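Local coordinates for protein citrate synthase (PDB 6ABX) that probably catalyses the condensation of oxaloacetate with acetyl-CoA and water to give citrate and free CoA, a step of the tricarboxylic acid cycle, at residues 110-115 against 196-201; 204-209 against 334-339. One frame throughout, in Å; residues are numbered along the deposited sequence.

Contact 1: residues 110-115 against 196-201; sequences GDLIGK and SDIYSS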
ATOM      1  N   GLY A 110       8.813 -16.469   5.407  1.00 33.28           N
ATOM      2  CA  GLY A 110       9.838 -15.635   6.014  1.00 31.50           C
ATOM      3  C   GLY A 110      10.786 -15.032   4.969  1.00 30.71           C
ATOM      4  O   GLY A 110      10.346 -14.607   3.861  1.00 31.08           O
ATOM      5  N   ASP A 111      12.063 -14.933   5.355  1.00 25.74           N
ATOM      6  CA  ASP A 111      13.176 -14.452   4.547  1.00 23.04           C
ATOM      7  C   ASP A 111      12.862 -13.089   3.906  1.00 19.72           C
ATOM      8  O   ASP A 111      12.920 -12.948   2.633  1.00 17.35           O
ATOM      9  CB  ASP A 111      13.512 -15.449   3.444  1.00 24.35           C
ATOM     10  CG  ASP A 111      14.859 -15.146   2.810  1.00 27.90           C
ATOM     11  OD1 ASP A 111      15.657 -14.266   3.395  1.00 24.54           O
ATOM     12  OD2 ASP A 111      15.102 -15.740   1.730  1.00 31.80           O
ATOM     13  N   LEU A 112      12.668 -12.093   4.762  1.00 18.16           N
ATOM     14  CA  LEU A 112      12.366 -10.697   4.304  1.00 17.37           C
ATOM     15  C   LEU A 112      13.478 -10.255   3.339  1.00 15.88           C
ATOM     16  O   LEU A 112      13.203  -9.760   2.209  1.00 14.14           O
ATOM     17  CB  LEU A 112      12.270  -9.799   5.536  1.00 18.15           C
ATOM     18  CG  LEU A 112      11.800  -8.361   5.315  1.00 16.06           C
ATOM     19  CD1 LEU A 112      11.326  -7.763   6.612  1.00 17.41           C
ATOM     20  CD2 LEU A 112      12.861  -7.487   4.679  1.00 14.97           C
ATOM     21  N   ILE A 113      14.735 -10.403   3.775  1.00 15.86           N
ATOM     22  CA  ILE A 113      15.818  -9.778   2.967  1.00 15.21           C
ATOM     23  C   ILE A 113      15.952 -10.541   1.649  1.00 15.65           C
ATOM     24  O   ILE A 113      16.226  -9.927   0.609  1.00 14.86           O
ATOM     25  CB  ILE A 113      17.153  -9.597   3.727  1.00 17.58           C
ATOM     26  CG1 ILE A 113      16.980  -8.586   4.865  1.00 20.58           C
ATOM     27  CG2 ILE A 113      18.249  -9.117   2.774  1.00 18.62           C
ATOM     28  CD1 ILE A 113      18.181  -8.490   5.812  1.00 24.27           C
ATOM     29  N   GLY A 114      15.752 -11.871   1.666  1.00 14.59           N
ATOM     30  CA  GLY A 114      15.806 -12.628   0.387  1.00 15.16           C
ATOM     31  C   GLY A 114      14.733 -12.159  -0.599  1.00 13.40           C
ATOM     32  O   GLY A 114      14.987 -12.092  -1.798  1.00 14.66           O
ATOM     33  N   LYS A 115      13.538 -11.853  -0.093  1.00 12.40           N
ATOM     34  CA  LYS A 115      12.443 -11.341  -0.950  1.00 13.87           C
ATOM     35  C   LYS A 115      12.748  -9.922  -1.413  1.00 12.98           C
ATOM     36  O   LYS A 115      12.470  -9.591  -2.569  1.00 12.19           O
ATOM     37  CB  LYS A 115      11.101 -11.481  -0.228  1.00 14.77           C
ATOM     38  CG  LYS A 115      10.659 -12.927  -0.084  1.00 15.95           C
ATOM     39  CD  LYS A 115       9.539 -13.134   0.915  1.00 18.01           C
ATOM     40  CE  LYS A 115       9.074 -14.572   0.922  1.00 18.78           C
ATOM     41  NZ  LYS A 115       8.142 -14.828   2.030  1.00 23.90           N
ATOM     42  N   SER A 196       1.565  -8.173   7.718  1.00 12.24           N
ATOM     43  CA  SER A 196       1.464  -8.526   6.342  1.00 12.89           C
ATOM     44  C   SER A 196       2.855  -8.741   5.767  1.00 13.35           C
ATOM     45  O   SER A 196       3.871  -8.293   6.309  1.00 15.81           O
ATOM     46  CB  SER A 196       0.716  -7.464   5.572  1.00 12.91           C
ATOM     47  OG  SER A 196       0.387  -7.972   4.302  1.00 13.99           O
ATOM     48  N   ASP A 197       2.908  -9.361   4.608  1.00 13.33           N
ATOM     49  CA  ASP A 197       4.207  -9.779   4.033  1.00 14.20           C
ATOM     50  C   ASP A 197       4.931  -8.604   3.356  1.00 13.01           C
ATOM     51  O   ASP A 197       4.361  -7.571   3.078  1.00 12.01           O
ATOM     52  CB  ASP A 197       3.934 -10.882   3.029  1.00 14.12           C
ATOM     53  CG  ASP A 197       3.132 -10.389   1.848  1.00 16.33           C
ATOM     54  OD1 ASP A 197       1.898 -10.281   1.989  1.00 15.33           O
ATOM     55  OD2 ASP A 197       3.751 -10.092   0.791  1.00 16.40           O
ATOM     56  N   ILE A 198       6.228  -8.811   3.062  1.00 13.35           N
ATOM     57  CA  ILE A 198       7.070  -7.745   2.566  1.00 12.11           C
ATOM     58  C   ILE A 198       6.671  -7.323   1.146  1.00 12.54           C
ATOM     59  O   ILE A 198       6.799  -6.122   0.802  1.00 12.08           O
ATOM     60  CB  ILE A 198       8.567  -8.148   2.633  1.00 13.20           C
ATOM     61  CG1 ILE A 198       9.510  -6.979   2.380  1.00 13.10           C
ATOM     62  CG2 ILE A 198       8.921  -9.324   1.736  1.00 13.44           C
ATOM     63  CD1 ILE A 198       9.392  -5.851   3.362  1.00 13.99           C
ATOM     64  N   TYR A 199       6.163  -8.233   0.319  1.00 12.19           N
ATOM     65  CA  TYR A 199       5.647  -7.821  -1.014  1.00 12.46           C
ATOM     66  C   TYR A 199       4.453  -6.888  -0.876  1.00 13.64           C
ATOM     67  O   TYR A 199       4.394  -5.877  -1.599  1.00 11.98           O
ATOM     68  CB  TYR A 199       5.307  -9.008  -1.914  1.00 13.92           C
ATOM     69  CG  TYR A 199       6.451  -9.881  -2.358  1.00 13.10           C
ATOM     70  CD1 TYR A 199       7.221  -9.583  -3.475  1.00 13.05           C
ATOM     71  CD2 TYR A 199       6.761 -11.043  -1.661  1.00 14.33           C
ATOM     72  CE1 TYR A 199       8.215 -10.441  -3.928  1.00 13.37           C
ATOM     73  CE2 TYR A 199       7.745 -11.908  -2.100  1.00 14.00           C
ATOM     74  CZ  TYR A 199       8.480 -11.615  -3.237  1.00 15.16           C
ATOM     75  OH  TYR A 199       9.440 -12.499  -3.651  1.00 16.36           O
ATOM     76  N   SER A 200       3.506  -7.199   0.026  1.00 12.99           N
ATOM     77  CA  SER A 200       2.368  -6.308   0.324  1.00 12.47           C
ATOM     78  C   SER A 200       2.870  -4.921   0.719  1.00 11.50           C
ATOM     79  O   SER A 200       2.363  -3.897   0.233  1.00 11.56           O
ATOM     80  CB  SER A 200       1.516  -6.891   1.420  1.00 12.86           C
ATOM     81  OG  SER A 200       0.827  -8.046   0.977  1.00 14.54           O
ATOM     82  N   SER A 201       3.918  -4.883   1.558  1.00 10.81           N
ATOM     83  CA  SER A 201       4.525  -3.563   1.969  1.00 11.60           C
ATOM     84  C   SER A 201       4.992  -2.768   0.753  1.00 10.72           C
ATOM     85  O   SER A 201       4.672  -1.563   0.616  1.00 11.68           O
ATOM     86  CB  SER A 201       5.667  -3.708   2.952  1.00 12.86           C
ATOM     87  OG  SER A 201       5.156  -4.187   4.150  1.00 16.68           O
TER
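Leu-112 and Ile-198, the first residues of helices 112-134 and 198-209, bring the two backbones closest, with their CA atoms 6.3 Å apart. Their side chains cross at about a right angle. CG of Leu-112 meets CG1 of Ile-198 at 4.0 Å, and CD2 of the leucine lies against the same ethyl arm. Ile-198 has CG1 anti to its backbone N (chi1 -169°), which sends this arm to Leu-112 while the CG2 branch packs on Lys-115, 3.6 Å from its CB. The methylenes of Lys-115 therefore act as an apolar surface: CB and CD each touch both Ile-198 CG2 and Tyr-199 CE2, and CG lies 3.7 Å from Tyr-199 CE2, approaching the ring obliquely. The lysine chain, extended beyond CG, leads away from the other segment and brings NZ to Gly-110 O (2.9 Å), to which it donates in the carbonyl plane, on a lone pair; NZ also donates to Ser-108 O, so the ammonium bridges two carbonyls of the loop just before the helix. The tyrosine hydroxyl is hydrogen-bonded to Asp-106 of that same loop.

Each helix start has an aspartate N-cap. Asp-111 OD1 accepts from Gly-114 N at 3.0 Å, met well above the carboxylate plane. Asp-197 spreads its two oxygens over one residue, OD2 taking Ser-200 N (3.0 Å) and OD1 the Ser-200 hydroxyl (2.7 Å from OG), and OD1 also forms a salt bridge to Lys-210 of the second subunit. The contact packs the N-terminal turns of two helices together, away from the annotated sites. Helix 324-343 adjoins it through Thr-337 and Val-340 against Ile-198 and Asp-341 against Leu-112, Met-119 of helix 112-134 touches both Ile-198 and Tyr-199, and helix 183-192 packs behind Ser-200 and Ser-201.

Contact 2: residues 204-209 against 334-339; sequences AGISAL and IGWTAH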
ATOM      1  N   ALA A 204       2.346  -1.332  -1.418  1.00 10.87           N
ATOM      2  CA  ALA A 204       1.830  -0.096  -0.892  1.00 10.68           C
ATOM      3  C   ALA A 204       2.808   1.054  -1.099  1.00 11.31           C
ATOM      4  O   ALA A 204       2.376   2.155  -1.418  1.00 10.74           O
ATOM      5  CB  ALA A 204       1.485  -0.246   0.556  1.00 11.42           C
ATOM      6  N   GLY A 205       4.128   0.808  -0.939  1.00 10.66           N
ATOM      7  CA  GLY A 205       5.146   1.822  -1.259  1.00 10.49           C
ATOM      8  C   GLY A 205       5.013   2.382  -2.683  1.00 10.35           C
ATOM      9  O   GLY A 205       4.966   3.585  -2.900  1.00 10.33           O
ATOM     10  N   ILE A 206       4.875   1.477  -3.637  1.00 10.48           N
ATOM     11  CA  ILE A 206       4.729   1.842  -5.064  1.00 11.10           C
ATOM     12  C   ILE A 206       3.445   2.644  -5.286  1.00 10.82           C
ATOM     13  O   ILE A 206       3.436   3.686  -5.991  1.00 11.71           O
ATOM     14  CB  ILE A 206       4.756   0.584  -5.935  1.00 11.00           C
ATOM     15  CG1 ILE A 206       6.121  -0.096  -5.860  1.00 11.98           C
ATOM     16  CG2 ILE A 206       4.363   0.963  -7.362  1.00 10.61           C
ATOM     17  CD1 ILE A 206       6.140  -1.491  -6.438  1.00 12.30           C
ATOM     18  N   SER A 207       2.375   2.184  -4.643  1.00 11.89           N
ATOM     19  CA  SER A 207       1.069   2.849  -4.730  1.00 11.66           C
ATOM     20  C   SER A 207       1.181   4.317  -4.265  1.00 11.97           C
ATOM     21  O   SER A 207       0.641   5.215  -4.904  1.00 11.59           O
ATOM     22  CB  SER A 207       0.029   2.080  -3.938  1.00 13.02           C
ATOM     23  OG  SER A 207      -0.160   0.782  -4.494  1.00 13.45           O
ATOM     24  N   ALA A 208       1.899   4.586  -3.162  1.00 11.71           N
ATOM     25  CA  ALA A 208       2.119   5.946  -2.627  1.00 13.03           C
ATOM     26  C   ALA A 208       3.055   6.767  -3.523  1.00 13.00           C
ATOM     27  O   ALA A 208       2.831   7.940  -3.805  1.00 14.01           O
ATOM     28  CB  ALA A 208       2.680   5.881  -1.219  1.00 13.37           C
ATOM     29  N   LEU A 209       4.153   6.148  -3.932  1.00 12.55           N
ATOM     30  CA  LEU A 209       5.197   6.816  -4.723  1.00 12.38           C
ATOM     31  C   LEU A 209       4.642   7.304  -6.065  1.00 13.69           C
ATOM     32  O   LEU A 209       5.136   8.299  -6.559  1.00 13.35           O
ATOM     33  CB  LEU A 209       6.365   5.862  -4.935  1.00 12.70           C
ATOM     34  CG  LEU A 209       7.617   6.485  -5.537  1.00 13.17           C
ATOM     35  CD1 LEU A 209       8.156   7.576  -4.651  1.00 13.06           C
ATOM     36  CD2 LEU A 209       8.670   5.418  -5.860  1.00 13.13           C
ATOM     37  N   ILE A 334      15.048  -0.727  -1.798  1.00  9.91           N
ATOM     38  CA  ILE A 334      16.082  -1.133  -0.812  1.00 10.99           C
ATOM     39  C   ILE A 334      15.803  -0.437   0.528  1.00  9.89           C
ATOM     40  O   ILE A 334      15.738  -1.050   1.562  1.00  9.76           O
ATOM     41  CB  ILE A 334      17.482  -0.837  -1.360  1.00 10.95           C
ATOM     42  CG1 ILE A 334      17.819  -1.693  -2.583  1.00 10.80           C
ATOM     43  CG2 ILE A 334      18.520  -1.042  -0.283  1.00 12.59           C
ATOM     44  CD1 ILE A 334      18.868  -1.091  -3.486  1.00 11.33           C
ATOM     45  N   GLY A 335      15.628   0.881   0.503  1.00  9.72           N
ATOM     46  CA  GLY A 335      15.272   1.614   1.719  1.00 11.36           C
ATOM     47  C   GLY A 335      13.952   1.173   2.314  1.00 12.07           C
ATOM     48  O   GLY A 335      13.867   1.003   3.528  1.00 11.44           O
ATOM     49  N   TRP A 336      12.921   1.016   1.482  1.00 11.04           N
ATOM     50  CA  TRP A 336      11.656   0.575   1.978  1.00 11.24           C
ATOM     51  C   TRP A 336      11.808  -0.692   2.833  1.00 11.74           C
ATOM     52  O   TRP A 336      11.296  -0.839   3.979  1.00 12.16           O
ATOM     53  CB  TRP A 336      10.652   0.285   0.879  1.00 11.32           C
ATOM     54  CG  TRP A 336      10.154   1.498   0.173  1.00 11.33           C
ATOM     55  CD1 TRP A 336      10.069   2.748   0.661  1.00 12.02           C
ATOM     56  CD2 TRP A 336       9.544   1.515  -1.124  1.00 11.30           C
ATOM     57  NE1 TRP A 336       9.511   3.584  -0.270  1.00 11.71           N
ATOM     58  CE2 TRP A 336       9.135   2.846  -1.361  1.00 11.80           C
ATOM     59  CE3 TRP A 336       9.294   0.546  -2.097  1.00 12.00           C
ATOM     60  CZ2 TRP A 336       8.543   3.242  -2.555  1.00 10.51           C
ATOM     61  CZ3 TRP A 336       8.747   0.953  -3.302  1.00 12.37           C
ATOM     62  CH2 TRP A 336       8.436   2.290  -3.542  1.00 11.30           C
ATOM     63  N   THR A 337      12.435  -1.659   2.211  1.00 10.92           N
ATOM     64  CA  THR A 337      12.581  -2.974   2.824  1.00 10.91           C
ATOM     65  C   THR A 337      13.525  -2.960   4.040  1.00 11.42           C
ATOM     66  O   THR A 337      13.223  -3.669   5.052  1.00 10.84           O
ATOM     67  CB  THR A 337      12.975  -4.035   1.796  1.00 11.54           C
ATOM     68  OG1 THR A 337      14.193  -3.687   1.122  1.00 10.40           O
ATOM     69  CG2 THR A 337      11.893  -4.270   0.761  1.00 10.80           C
ATOM     70  N   ALA A 338      14.580  -2.146   4.017  1.00 11.00           N
ATOM     71  CA  ALA A 338      15.445  -1.976   5.168  1.00 11.97           C
ATOM     72  C   ALA A 338      14.651  -1.368   6.314  1.00 11.22           C
ATOM     73  O   ALA A 338      14.795  -1.792   7.467  1.00 13.33           O
ATOM     74  CB  ALA A 338      16.662  -1.145   4.857  1.00 11.61           C
ATOM     75  N   HIS A 339      13.800  -0.393   6.006  1.00 12.27           N
ATOM     76  CA  HIS A 339      12.998   0.250   7.055  1.00 12.82           C
ATOM     77  C   HIS A 339      12.019  -0.727   7.691  1.00 13.05           C
ATOM     78  O   HIS A 339      11.795  -0.611   8.939  1.00 13.25           O
ATOM     79  CB  HIS A 339      12.275   1.502   6.527  1.00 13.38           C
ATOM     80  CG  HIS A 339      13.144   2.701   6.604  1.00 14.08           C
ATOM     81  ND1 HIS A 339      13.404   3.367   7.824  1.00 15.77           N
ATOM     82  CD2 HIS A 339      13.882   3.319   5.662  1.00 14.72           C
ATOM     83  CE1 HIS A 339      14.260   4.351   7.585  1.00 16.36           C
ATOM     84  NE2 HIS A 339      14.530   4.374   6.238  1.00 15.74           N
TER
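Gly-205 CA sits over one face of the Trp-336 indole in a CH-pi contact, 4.0 Å from the centroid of the six-membered ring and 11° off the ring normal. The backbone carries on along the ring: Gly-205 C is 3.5 Å from Trp-336 CH2. Because Gly-205 has no CB, which would point toward the indole and crowd CE3, the ring can lie this close. Ile-206 crosses the indole at about a right angle, CG1 reaching CZ3 at 3.8 Å, while Leu-209, one turn on from Gly-205, brings CD2 to 3.9 Å from CH2. No hydrogen bond joins the segments.

Trp-336 CG stands anti to the carbonyl carbon (chi1 -70°), projecting the indole across the 11.5 Å between the axes of segments 204-209 and 334-339, which run at 130° to each other. Its NE1 is hydrogen-bonded to Ser-184 OG, fixing the ring's turn, and Thr-185 and Cys-188 of helix 183-192 pack on it. Met-92 of helix 91-105 touches both Ile-206 and Leu-209. Arg-332 and Asn-182, oxaloacetate-binding residues, adjoin the tryptophan side chain, and that of Leu-209 lies about 6 Å from a bound citrate, consistent with a second-shell position at the active site of the largely helical citrate synthase fold.

Helix 198-209 serves both contacts, meeting the start of helix 112-134 in contact 1 and the middle of helix 324-343 in contact 2. Both are buried, but contact 2 is the deeper, its centre about 9 Å from the chain centre against about 19 Å for contact 1. The chemistry differs too: contact 1 joins aliphatic packing to capped helix ends and a loop-bound lysine, whereas contact 2 rests on one indole against a glycine-containing helix, next to oxaloacetate-binding residues. They meet directly where Ile-198 CD1 lies 3.9 Å from Thr-337 CG2. Segments 196-201 and 204-209 both hydrogen-bond the second subunit: Ser-196 OG to Ser-207 O of that subunit, and Ser-207 O to its Ser-196 OG.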